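Local coordinates for protein 2-pyrone-4,6-dicarboxylic acid hydrolase, putative (Pseudomonas putida, PDB 2FFI) that probably hydrolyses the lactone ring of 2-pyrone-4,6-dicarboxylate, as a putative lactonase built on the TIM-barrel fold of the amidohydrolase family, at residues P128-I133 / Q157-D162; G137-L142 / R274-F279; Y202-Q205 / E210-A213; S235-T240 / V246-A251. One frame throughout, in Å; residues are numbered along the deposited sequence.

The four contacts form two pairs on opposite sides of the chain's centre. Contacts 1 and 2 have centres 13 Å apart and share a seam at the start of the strands, where Asp162 O and Val140 N lie 3.0 Å apart in a probable hydrogen bond. Contacts 3 and 4, centres 14 Å apart, each join a loop that follows a strand to the helix after it, on the side where TIM-barrel enzymes keep their active sites. They are tied by a salt bridge from Arg203 NE to Asp236 OD1, 2.7 Å, and Tyr202 OH is 3.0 Å from the same Asp236 OD1. Contacts 1 and 3 are farthest apart, about 32 Å between centres.

Contact 1. Residues P128-I133 / Q157-D162; sequences PLLERI and QPYGLD
Leu130 and Ile133 of helix 127-136 make a buried, apolar contact with Tyr159 and Leu161, in the turn that leads from helix 149-156 into strand 163-165. This joins helix 127-136 of the TIM barrel to the turn between the next helix and its strand, at the end where strands begin, away from the usual active-site side. Leu130 CD1 sits over one face of the Tyr159 ring, 3.7 Å from its centroid and 27° off the normal, a CH-pi contact displaced toward the hydroxyl end. Leu130 CB lies farther back over the same ring, 3.8 Å from Tyr159 CE1. Tyr159 has its CG opposite the carbonyl carbon (chi1 -63°), which swings the ring toward the helix, and its flat face suits a branched leucine. With an alanine in place of Tyr159, Leu130 CD1 would probably lose its aromatic cover and a gap would open between turn and helix. The type I turn from Gln157 ends on Gly160, whose positive phi favours glycine; Leu161 follows and points toward the helix. Leu156 packs against both Leu130 and Leu161. The ends of Ile133 and Leu161 meet crosswise, with Leu161 CD2 3.5 Å from Ile133 CD1 and 3.6 Å from Ile133 CG1.

Contact 2. Residues G137-L142 / R274-F279; sequences GWHVEL and RALFGF
His139 offers two aspects of one imidazole to the end of helix 262-276: a face to Leu276 and an edge to Phe277. The histidine is the first residue of strand 139-142 in the TIM barrel, and it projects to the opposite side from Val140, whose side chain packs on helix 149-156. The contact therefore joins the beginning of a barrel strand to the C-terminal helix within the buried interior. Leu276 CD2 stands almost directly above the centre of the imidazole, 4.2 Å from the centroid and 8° off the normal, a CH-pi contact made by a single methyl. Against Phe277 the pair is an offset edge-to-face one, with the planes at 90° and centroids 5.2 Å apart. The leading corner is His139 CE1, 3.6 Å from Phe277 CE2. The CB bond of His139 already points toward the helix end, and chi1 of 59° turns the CE1-NE2 side of the ring to Phe277. A flat imidazole suits the place because it can give a face to a methyl and an edge to a phenyl ring at once.

A Schellman motif closes the helix just here. Gly278, with positive phi, is its C-prime residue; its N bonds to Ala275 O, and Phe279 N bonds to Arg274 O, both at 2.9 Å. Glycine readily takes such a backbone. Leu276 and His139 both also touch Val164. The ring of Phe277 reaches the histidine with its far end, where CZ lies 3.9 Å from His139 NE2.

Contact 3. Residues Y202-Q205 / E210-A213; sequences YRLQ and ENLA
Values of chi1 of -78° in Leu204 and -55° in Asn211 turn each CG away from its own carbonyl carbon, and the two side chains lie alongside, pointing opposite ways. They close a short beta-alpha connection of the TIM barrel: residues 202-205 lie in the loop after strand 194-199, and Asn211 stands in the first turn of helix 208-225. Such loops lie at the strand ends where the active site of a TIM-barrel enzyme is found.

The contact is mostly one of an amide against an aliphatic chain. Asn211 CB runs alongside the leucine, 4.0 Å from Leu204 CD2 and equally far from Leu204 CB. The carboxamide oxygen faces the loop backbone, but Asn211 OD1 and Leu204 O, 3.3 Å apart, are both acceptors and do not bond. The amide is held instead by Gly206 O, to which Asn211 ND2 donates a hydrogen bond. An asparagine suits the place because its short arm gives a donor back to the chain just before the helix while its CB joins the apolar packing. Leu204, buried, suits its place as an apolar residue: it packs on Ala173, which Asn211 also touches, and is hydrogen-bonded to the backbone of that alanine. Where the amide crosses the base of the leucine, Asn211 CG is 3.7 Å from Leu204 CB.

Contact 4. Residues S235-T240 / V246-A251; sequences SDWPHT and VSFGSA
Two rings, those of His239 and Phe248, organise the packing between the loop 235-240 and the start of helix 248-258, across a beta-alpha connection of the TIM barrel. The His239 imidazole is sandwiched. Val246 CG1 covers one face, 3.6 Å from the ring centroid and 23° off the normal, a CH-pi contact; on the opposite face, Trp237 CA sits over the centre. One methyl of the branched valine thus lies on the flat ring, and a histidine suits the place because a flat group fits between that methyl and the backbone of Trp237. With an alanine in place of His239, a gap would probably open between Val246 and the backbone of Trp237, and the valine methyl would lose its aromatic partner.

Phe248 is met differently. Ser235 CB lies over its face, 4.0 Å from the centroid, while Trp237 CD1 comes to its edge, 3.8 Å from Phe248 CD1. The indole and phenyl planes are inclined at 49°. With CG anti to the backbone N (chi1 -176°), Trp237 brings CD1 to that edge, and Pro238, after a cis peptide bond, lays its CB over the indole. Ser235 is small enough to fit under the phenyl ring, and its OG is hydrogen-bonded to Asp16.

Ser247 and Ser250 form a capping box at the helix start: Ser250 N donates to Ser247 OG at 3.2 Å, and Ser247 N to Ser250 OG at 2.9 Å. The loop continues from strand 231-234, and helix 42-51 packs against both partners, Tyr45, Gln48 and Leu49 on Phe248 and Tyr45 also on Trp237.

Contact 1. Residues P128-I133 / Q157-D162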
loop_
_atom_site.group_PDB
_atom_site.type_symbol
_atom_site.label_atom_id
_atom_site.label_comp_id
_atom_site.label_asym_id
_atom_site.label_seq_id
_atom_site.Cartn_x
_atom_site.Cartn_y
_atom_site.Cartn_z
ATOM N N PRO A 128 -13.592 -16.920 6.719
ATOM C CA PRO A 128 -12.926 -18.030 6.032
ATOM C C PRO A 128 -11.592 -17.636 5.387
ATOM O O PRO A 128 -10.652 -18.433 5.366
ATOM C CB PRO A 128 -13.965 -18.456 5.006
ATOM C CG PRO A 128 -15.230 -18.231 5.744
ATOM C CD PRO A 128 -15.017 -16.869 6.349
ATOM N N LEU A 129 -11.533 -16.403 4.875
ATOM C CA LEU A 129 -10.348 -15.857 4.220
ATOM C C LEU A 129 -9.417 -15.193 5.224
ATOM O O LEU A 129 -8.194 -15.348 5.156
ATOM C CB LEU A 129 -10.764 -14.842 3.153
ATOM C CG LEU A 129 -9.741 -14.185 2.212
ATOM C CD1 LEU A 129 -9.049 -13.049 2.913
ATOM C CD2 LEU A 129 -8.754 -15.213 1.706
ATOM N N LEU A 130 -9.996 -14.450 6.159
ATOM C CA LEU A 130 -9.212 -13.774 7.187
ATOM C C LEU A 130 -8.389 -14.772 8.003
ATOM O O LEU A 130 -7.295 -14.446 8.463
ATOM C CB LEU A 130 -10.137 -12.980 8.108
ATOM C CG LEU A 130 -10.894 -11.863 7.388
ATOM C CD1 LEU A 130 -11.940 -11.267 8.296
ATOM C CD2 LEU A 130 -9.907 -10.806 6.921
ATOM N N GLU A 131 -8.915 -15.980 8.193
ATOM C CA GLU A 131 -8.177 -16.993 8.937
ATOM C C GLU A 131 -7.052 -17.530 8.054
ATOM O O GLU A 131 -5.945 -17.755 8.532
ATOM C CB GLU A 131 -9.082 -18.156 9.363
ATOM C CG GLU A 131 -10.271 -17.781 10.238
ATOM C CD GLU A 131 -11.026 -19.005 10.748
ATOM O OE1 GLU A 131 -11.379 -19.885 9.926
ATOM O OE2 GLU A 131 -11.280 -19.085 11.972
ATOM N N ARG A 132 -7.338 -17.736 6.770
ATOM C CA ARG A 132 -6.327 -18.249 5.846
ATOM C C ARG A 132 -5.090 -17.355 5.823
ATOM O O ARG A 132 -3.965 -17.861 5.902
ATOM C CB ARG A 132 -6.870 -18.357 4.414
ATOM C CG ARG A 132 -7.901 -19.465 4.134
ATOM C CD ARG A 132 -7.305 -20.851 4.262
ATOM N NE ARG A 132 -7.030 -21.178 5.660
ATOM C CZ ARG A 132 -7.974 -21.403 6.571
ATOM N NH1 ARG A 132 -7.643 -21.688 7.829
ATOM N NH2 ARG A 132 -9.256 -21.358 6.221
ATOM N N ILE A 133 -5.282 -16.033 5.720
ATOM C CA ILE A 133 -4.131 -15.124 5.670
ATOM C C ILE A 133 -3.437 -15.012 7.010
ATOM O O ILE A 133 -2.254 -14.711 7.065
ATOM C CB ILE A 133 -4.502 -13.689 5.204
ATOM C CG1 ILE A 133 -4.728 -12.789 6.414
ATOM C CG2 ILE A 133 -5.730 -13.721 4.319
ATOM C CD1 ILE A 133 -4.819 -11.323 6.062
ATOM N N GLN A 157 -9.226 -6.359 13.922
ATOM C CA GLN A 157 -8.482 -6.297 15.168
ATOM C C GLN A 157 -8.416 -7.657 15.889
ATOM O O GLN A 157 -7.335 -8.128 16.237
ATOM C CB GLN A 157 -9.142 -5.243 16.076
ATOM C CG GLN A 157 -8.233 -4.530 17.057
ATOM C CD GLN A 157 -7.415 -3.427 16.414
ATOM O OE1 GLN A 157 -6.610 -3.674 15.511
ATOM N NE2 GLN A 157 -7.619 -2.196 16.878
ATOM N N PRO A 158 -9.569 -8.316 16.100
ATOM C CA PRO A 158 -9.613 -9.612 16.787
ATOM C C PRO A 158 -8.784 -10.715 16.154
ATOM O O PRO A 158 -8.177 -11.522 16.861
ATOM C CB PRO A 158 -11.097 -9.948 16.789
ATOM C CG PRO A 158 -11.561 -9.333 15.509
ATOM C CD PRO A 158 -10.894 -7.983 15.551
ATOM N N TYR A 159 -8.763 -10.747 14.825
ATOM C CA TYR A 159 -8.025 -11.765 14.075
ATOM C C TYR A 159 -6.531 -11.756 14.351
ATOM O O TYR A 159 -5.802 -12.635 13.878
ATOM C CB TYR A 159 -8.278 -11.586 12.582
ATOM C CG TYR A 159 -9.724 -11.795 12.193
ATOM C CD1 TYR A 159 -10.217 -13.070 11.912
ATOM C CD2 TYR A 159 -10.608 -10.719 12.125
ATOM C CE1 TYR A 159 -11.552 -13.266 11.569
ATOM C CE2 TYR A 159 -11.949 -10.904 11.786
ATOM C CZ TYR A 159 -12.408 -12.172 11.511
ATOM O OH TYR A 159 -13.720 -12.335 11.167
ATOM N N GLY A 160 -6.087 -10.752 15.109
ATOM C CA GLY A 160 -4.684 -10.629 15.488
ATOM C C GLY A 160 -3.686 -10.612 14.348
ATOM O O GLY A 160 -2.718 -11.382 14.332
ATOM N N LEU A 161 -3.906 -9.729 13.389
ATOM C CA LEU A 161 -2.999 -9.654 12.274
ATOM C C LEU A 161 -2.615 -8.215 11.966
ATOM O O LEU A 161 -3.248 -7.266 12.445
ATOM C CB LEU A 161 -3.607 -10.354 11.048
ATOM C CG LEU A 161 -5.111 -10.283 10.792
ATOM C CD1 LEU A 161 -5.550 -8.834 10.757
ATOM C CD2 LEU A 161 -5.451 -10.990 9.499
ATOM N N ASP A 162 -1.552 -8.064 11.187
ATOM C CA ASP A 162 -1.061 -6.758 10.802
ATOM C C ASP A 162 -2.057 -6.074 9.880
ATOM O O ASP A 162 -2.620 -6.690 8.969
ATOM C CB ASP A 162 0.292 -6.894 10.102
ATOM C CG ASP A 162 1.388 -7.401 11.031
ATOM O OD1 ASP A 162 2.325 -8.071 10.527
ATOM O OD2 ASP A 162 1.321 -7.122 12.249
#

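Contact 2. Residues G137-L142 / R274-F279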
loop_
_atom_site.group_PDB
_atom_site.type_symbol
_atom_site.label_atom_id
_atom_site.label_comp_id
_atom_site.label_asym_id
_atom_site.label_seq_id
_atom_site.Cartn_x
_atom_site.Cartn_y
_atom_site.Cartn_z
ATOM N N GLY A 137 0.501 -15.504 8.082
ATOM C CA GLY A 137 1.221 -14.378 8.644
ATOM C C GLY A 137 1.105 -13.121 7.817
ATOM O O GLY A 137 1.652 -12.095 8.189
ATOM N N TRP A 138 0.390 -13.214 6.697
ATOM C CA TRP A 138 0.175 -12.095 5.778
ATOM C C TRP A 138 -0.598 -10.952 6.414
ATOM O O TRP A 138 -1.464 -11.168 7.251
ATOM C CB TRP A 138 -0.592 -12.568 4.534
ATOM C CG TRP A 138 0.230 -13.327 3.563
ATOM C CD1 TRP A 138 1.553 -13.627 3.675
ATOM C CD2 TRP A 138 -0.196 -13.847 2.294
ATOM N NE1 TRP A 138 1.990 -14.303 2.543
ATOM C CE2 TRP A 138 0.936 -14.448 1.685
ATOM C CE3 TRP A 138 -1.420 -13.867 1.617
ATOM C CZ2 TRP A 138 0.880 -15.054 0.434
ATOM C CZ3 TRP A 138 -1.477 -14.478 0.367
ATOM C CH2 TRP A 138 -0.330 -15.062 -0.212
ATOM N N HIS A 139 -0.292 -9.727 6.014
ATOM C CA HIS A 139 -1.015 -8.596 6.569
ATOM C C HIS A 139 -2.173 -8.253 5.648
ATOM O O HIS A 139 -2.247 -8.759 4.524
ATOM C CB HIS A 139 -0.100 -7.382 6.737
ATOM C CG HIS A 139 0.535 -6.911 5.464
ATOM N ND1 HIS A 139 1.605 -7.550 4.880
ATOM C CD2 HIS A 139 0.254 -5.851 4.672
ATOM C CE1 HIS A 139 1.960 -6.900 3.784
ATOM N NE2 HIS A 139 1.156 -5.865 3.636
ATOM N N VAL A 140 -3.079 -7.410 6.133
ATOM C CA VAL A 140 -4.243 -6.990 5.357
ATOM C C VAL A 140 -4.181 -5.494 5.075
ATOM O O VAL A 140 -4.141 -4.673 5.999
ATOM C CB VAL A 140 -5.571 -7.318 6.092
ATOM C CG1 VAL A 140 -5.459 -6.967 7.558
ATOM C CG2 VAL A 140 -6.731 -6.542 5.459
ATOM N N GLU A 141 -4.168 -5.153 3.786
ATOM C CA GLU A 141 -4.098 -3.758 3.352
ATOM C C GLU A 141 -5.469 -3.139 3.168
ATOM O O GLU A 141 -6.338 -3.715 2.519
ATOM C CB GLU A 141 -3.330 -3.649 2.037
ATOM C CG GLU A 141 -2.404 -2.459 1.975
ATOM C CD GLU A 141 -1.887 -2.221 0.578
ATOM O OE1 GLU A 141 -1.667 -3.213 -0.147
ATOM O OE2 GLU A 141 -1.683 -1.048 0.200
ATOM N N LEU A 142 -5.648 -1.955 3.735
ATOM C CA LEU A 142 -6.913 -1.246 3.631
ATOM C C LEU A 142 -6.784 -0.001 2.759
ATOM O O LEU A 142 -5.726 0.620 2.688
ATOM C CB LEU A 142 -7.415 -0.850 5.020
ATOM C CG LEU A 142 -8.420 -1.764 5.724
ATOM C CD1 LEU A 142 -8.444 -3.136 5.095
ATOM C CD2 LEU A 142 -8.073 -1.831 7.196
ATOM N N ARG A 274 11.138 -2.700 5.367
ATOM C CA ARG A 274 12.037 -3.863 5.411
ATOM C C ARG A 274 11.601 -4.922 6.429
ATOM O O ARG A 274 11.871 -6.108 6.260
ATOM C CB ARG A 274 13.466 -3.416 5.727
ATOM C CG ARG A 274 14.454 -4.555 5.964
ATOM C CD ARG A 274 15.853 -4.009 6.078
ATOM N NE ARG A 274 15.911 -2.972 7.107
ATOM C CZ ARG A 274 15.639 -3.192 8.388
ATOM N NH1 ARG A 274 15.705 -2.200 9.263
ATOM N NH2 ARG A 274 15.307 -4.413 8.789
ATOM N N ALA A 275 10.937 -4.487 7.491
ATOM C CA ALA A 275 10.466 -5.415 8.503
ATOM C C ALA A 275 9.173 -6.091 8.039
ATOM O O ALA A 275 9.131 -7.310 7.877
ATOM C CB ALA A 275 10.246 -4.689 9.818
ATOM N N LEU A 276 8.132 -5.296 7.805
ATOM C CA LEU A 276 6.833 -5.814 7.373
ATOM C C LEU A 276 6.896 -6.765 6.184
ATOM O O LEU A 276 6.183 -7.767 6.144
ATOM C CB LEU A 276 5.894 -4.658 7.025
ATOM C CG LEU A 276 4.411 -5.000 6.930
ATOM C CD1 LEU A 276 3.923 -5.308 8.334
ATOM C CD2 LEU A 276 3.628 -3.849 6.319
ATOM N N PHE A 277 7.736 -6.452 5.206
ATOM C CA PHE A 277 7.840 -7.303 4.023
ATOM C C PHE A 277 9.034 -8.228 4.075
ATOM O O PHE A 277 9.346 -8.887 3.095
ATOM C CB PHE A 277 7.910 -6.462 2.737
ATOM C CG PHE A 277 6.702 -5.617 2.511
ATOM C CD1 PHE A 277 6.618 -4.355 3.073
ATOM C CD2 PHE A 277 5.615 -6.110 1.795
ATOM C CE1 PHE A 277 5.471 -3.593 2.937
ATOM C CE2 PHE A 277 4.459 -5.354 1.650
ATOM C CZ PHE A 277 4.387 -4.093 2.224
ATOM N N GLY A 278 9.702 -8.275 5.216
ATOM C CA GLY A 278 10.855 -9.146 5.328
ATOM C C GLY A 278 11.857 -9.046 4.186
ATOM O O GLY A 278 11.950 -9.950 3.347
ATOM N N PHE A 279 12.602 -7.944 4.150
ATOM C CA PHE A 279 13.616 -7.740 3.132
ATOM C C PHE A 279 14.978 -8.033 3.738
ATOM O O PHE A 279 15.966 -7.377 3.438
ATOM C CB PHE A 279 13.564 -6.313 2.606
ATOM C CG PHE A 279 12.638 -6.141 1.448
ATOM C CD1 PHE A 279 12.922 -6.728 0.225
ATOM C CD2 PHE A 279 11.481 -5.399 1.573
ATOM C CE1 PHE A 279 12.060 -6.576 -0.855
ATOM C CE2 PHE A 279 10.616 -5.241 0.497
ATOM C CZ PHE A 279 10.907 -5.828 -0.714
#

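Contact 3. Residues Y202-Q205 / E210-A213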
loop_
_atom_site.group_PDB
_atom_site.type_symbol
_atom_site.label_atom_id
_atom_site.label_comp_id
_atom_site.label_asym_id
_atom_site.label_seq_id
_atom_site.Cartn_x
_atom_site.Cartn_y
_atom_site.Cartn_z
ATOM N N TYR A 202 -1.271 13.264 -3.413
ATOM C CA TYR A 202 -2.082 13.880 -4.460
ATOM C C TYR A 202 -3.491 13.299 -4.545
ATOM O O TYR A 202 -4.237 13.596 -5.481
ATOM C CB TYR A 202 -1.410 13.741 -5.816
ATOM C CG TYR A 202 -1.010 12.336 -6.140
ATOM C CD1 TYR A 202 0.282 11.885 -5.873
ATOM C CD2 TYR A 202 -1.915 11.454 -6.729
ATOM C CE1 TYR A 202 0.668 10.592 -6.188
ATOM C CE2 TYR A 202 -1.542 10.154 -7.047
ATOM C CZ TYR A 202 -0.245 9.728 -6.778
ATOM O OH TYR A 202 0.152 8.448 -7.102
ATOM N N ARG A 203 -3.858 12.481 -3.562
ATOM C CA ARG A 203 -5.182 11.864 -3.522
ATOM C C ARG A 203 -6.063 12.459 -2.426
ATOM O O ARG A 203 -7.241 12.129 -2.316
ATOM C CB ARG A 203 -5.040 10.357 -3.298
ATOM C CG ARG A 203 -4.501 9.621 -4.499
ATOM C CD ARG A 203 -4.432 8.128 -4.251
ATOM N NE ARG A 203 -3.772 7.420 -5.345
ATOM C CZ ARG A 203 -4.321 7.187 -6.534
ATOM N NH1 ARG A 203 -3.637 6.526 -7.461
ATOM N NH2 ARG A 203 -5.552 7.608 -6.799
ATOM N N LEU A 204 -5.491 13.349 -1.624
ATOM C CA LEU A 204 -6.221 13.962 -0.529
ATOM C C LEU A 204 -7.331 14.948 -0.885
ATOM O O LEU A 204 -7.668 15.809 -0.073
ATOM C CB LEU A 204 -5.230 14.614 0.440
ATOM C CG LEU A 204 -4.491 13.653 1.396
ATOM C CD1 LEU A 204 -4.842 12.191 1.068
ATOM C CD2 LEU A 204 -2.979 13.880 1.317
ATOM N N GLN A 205 -7.905 14.815 -2.082
ATOM C CA GLN A 205 -9.008 15.678 -2.525
ATOM C C GLN A 205 -8.731 17.164 -2.427
ATOM O O GLN A 205 -9.656 17.966 -2.317
ATOM C CB GLN A 205 -10.280 15.400 -1.720
ATOM C CG GLN A 205 -11.302 14.562 -2.439
ATOM C CD GLN A 205 -10.747 13.215 -2.816
ATOM O OE1 GLN A 205 -10.235 13.016 -3.928
ATOM N NE2 GLN A 205 -10.832 12.271 -1.881
ATOM N N GLU A 210 -2.289 22.177 -0.624
ATOM C CA GLU A 210 -3.079 21.917 0.571
ATOM C C GLU A 210 -2.819 20.511 1.085
ATOM O O GLU A 210 -2.669 20.308 2.287
ATOM C CB GLU A 210 -4.565 22.089 0.275
ATOM C CG GLU A 210 -5.079 23.488 0.529
ATOM C CD GLU A 210 -6.401 23.744 -0.164
ATOM O OE1 GLU A 210 -7.051 24.759 0.164
ATOM O OE2 GLU A 210 -6.783 22.943 -1.050
ATOM N N ASN A 211 -2.767 19.546 0.167
ATOM C CA ASN A 211 -2.520 18.156 0.518
ATOM C C ASN A 211 -1.147 18.080 1.148
ATOM O O ASN A 211 -0.933 17.381 2.141
ATOM C CB ASN A 211 -2.535 17.266 -0.729
ATOM C CG ASN A 211 -3.815 17.400 -1.539
ATOM O OD1 ASN A 211 -4.914 17.377 -0.991
ATOM N ND2 ASN A 211 -3.675 17.526 -2.854
ATOM N N LEU A 212 -0.214 18.817 0.557
ATOM C CA LEU A 212 1.155 18.832 1.028
ATOM C C LEU A 212 1.225 19.425 2.426
ATOM O O LEU A 212 1.990 18.955 3.260
ATOM C CB LEU A 212 2.023 19.615 0.034
ATOM C CG LEU A 212 3.550 19.475 0.047
ATOM C CD1 LEU A 212 4.114 20.288 1.200
ATOM C CD2 LEU A 212 3.956 18.019 0.144
ATOM N N ALA A 213 0.425 20.448 2.700
ATOM C CA ALA A 213 0.443 21.048 4.034
ATOM C C ALA A 213 -0.151 20.063 5.039
ATOM O O ALA A 213 0.319 19.947 6.164
ATOM C CB ALA A 213 -0.355 22.348 4.047
#

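Contact 4. Residues S235-T240 / V246-A251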
loop_
_atom_site.group_PDB
_atom_site.type_symbol
_atom_site.label_atom_id
_atom_site.label_comp_id
_atom_site.label_asym_id
_atom_site.label_seq_id
_atom_site.Cartn_x
_atom_site.Cartn_y
_atom_site.Cartn_z
ATOM N N SER A 235 5.295 5.084 -3.509
ATOM C CA SER A 235 5.298 5.988 -4.643
ATOM C C SER A 235 3.900 5.987 -5.263
ATOM O O SER A 235 3.418 7.012 -5.760
ATOM C CB SER A 235 6.324 5.541 -5.683
ATOM O OG SER A 235 6.040 4.235 -6.166
ATOM N N ASP A 236 3.257 4.825 -5.239
ATOM C CA ASP A 236 1.918 4.666 -5.793
ATOM C C ASP A 236 1.927 4.702 -7.311
ATOM O O ASP A 236 0.894 4.905 -7.947
ATOM C CB ASP A 236 0.981 5.753 -5.274
ATOM C CG ASP A 236 -0.463 5.416 -5.515
ATOM O OD1 ASP A 236 -1.302 6.336 -5.540
ATOM O OD2 ASP A 236 -0.753 4.212 -5.665
ATOM N N TRP A 237 3.113 4.524 -7.878
ATOM C CA TRP A 237 3.317 4.532 -9.320
ATOM C C TRP A 237 2.432 3.435 -9.924
ATOM O O TRP A 237 2.176 2.420 -9.279
ATOM C CB TRP A 237 4.793 4.235 -9.608
ATOM C CG TRP A 237 5.173 4.304 -11.055
ATOM C CD1 TRP A 237 5.567 5.414 -11.740
ATOM C CD2 TRP A 237 5.210 3.222 -11.986
ATOM N NE1 TRP A 237 5.850 5.094 -13.030
ATOM C CE2 TRP A 237 5.638 3.756 -13.218
ATOM C CE3 TRP A 237 4.915 1.856 -11.903
ATOM C CZ2 TRP A 237 5.791 2.966 -14.370
ATOM C CZ3 TRP A 237 5.065 1.066 -13.047
ATOM C CH2 TRP A 237 5.497 1.631 -14.268
ATOM N N PRO A 238 1.963 3.614 -11.170
ATOM C CA PRO A 238 2.220 4.757 -12.045
ATOM C C PRO A 238 1.322 5.956 -11.741
ATOM O O PRO A 238 1.172 6.855 -12.571
ATOM C CB PRO A 238 1.968 4.174 -13.414
ATOM C CG PRO A 238 0.807 3.289 -13.156
ATOM C CD PRO A 238 1.170 2.589 -11.876
ATOM N N HIS A 239 0.751 5.965 -10.539
ATOM C CA HIS A 239 -0.144 7.031 -10.105
ATOM C C HIS A 239 -1.365 7.037 -11.029
ATOM O O HIS A 239 -1.452 7.855 -11.940
ATOM C CB HIS A 239 0.569 8.390 -10.168
ATOM C CG HIS A 239 2.006 8.339 -9.753
ATOM N ND1 HIS A 239 3.028 8.090 -10.644
ATOM C CD2 HIS A 239 2.590 8.449 -8.535
ATOM C CE1 HIS A 239 4.177 8.046 -9.994
ATOM N NE2 HIS A 239 3.939 8.260 -8.714
ATOM N N THR A 240 -2.305 6.122 -10.799
ATOM C CA THR A 240 -3.504 6.045 -11.638
ATOM C C THR A 240 -4.471 7.199 -11.359
ATOM O O THR A 240 -4.654 7.593 -10.209
ATOM C CB THR A 240 -4.241 4.663 -11.486
ATOM O OG1 THR A 240 -4.316 4.316 -10.105
ATOM C CG2 THR A 240 -3.504 3.551 -12.255
ATOM N N VAL A 246 1.268 13.614 -11.876
ATOM C CA VAL A 246 2.297 12.960 -11.084
ATOM C C VAL A 246 3.189 11.961 -11.792
ATOM O O VAL A 246 2.764 11.262 -12.720
ATOM C CB VAL A 246 1.653 12.230 -9.886
ATOM C CG1 VAL A 246 2.722 11.769 -8.909
ATOM C CG2 VAL A 246 0.648 13.148 -9.198
ATOM N N SER A 247 4.433 11.903 -11.326
ATOM C CA SER A 247 5.448 10.980 -11.842
ATOM C C SER A 247 6.280 10.521 -10.647
ATOM O O SER A 247 6.231 11.121 -9.575
ATOM C CB SER A 247 6.367 11.683 -12.841
ATOM O OG SER A 247 7.182 12.657 -12.194
ATOM N N PHE A 248 7.038 9.449 -10.827
ATOM C CA PHE A 248 7.866 8.942 -9.745
ATOM C C PHE A 248 8.691 10.086 -9.148
ATOM O O PHE A 248 8.766 10.247 -7.927
ATOM C CB PHE A 248 8.793 7.840 -10.261
ATOM C CG PHE A 248 9.108 6.794 -9.228
ATOM C CD1 PHE A 248 8.496 5.545 -9.262
ATOM C CD2 PHE A 248 9.982 7.085 -8.192
ATOM C CE1 PHE A 248 8.748 4.618 -8.263
ATOM C CE2 PHE A 248 10.238 6.171 -7.197
ATOM C CZ PHE A 248 9.630 4.935 -7.223
ATOM N N GLY A 249 9.308 10.888 -10.005
ATOM C CA GLY A 249 10.082 12.009 -9.505
ATOM C C GLY A 249 9.274 13.039 -8.733
ATOM O O GLY A 249 9.715 13.499 -7.678
ATOM N N SER A 250 8.099 13.421 -9.247
ATOM C CA SER A 250 7.268 14.411 -8.566
ATOM C C SER A 250 6.773 13.836 -7.248
ATOM O O SER A 250 6.446 14.581 -6.327
ATOM C CB SER A 250 6.075 14.830 -9.428
ATOM O OG SER A 250 4.984 13.933 -9.352
ATOM N N ALA A 251 6.730 12.509 -7.142
ATOM C CA ALA A 251 6.294 11.878 -5.910
ATOM C C ALA A 251 7.420 11.951 -4.868
ATOM O O ALA A 251 7.168 12.250 -3.700
ATOM C CB ALA A 251 5.907 10.437 -6.183
#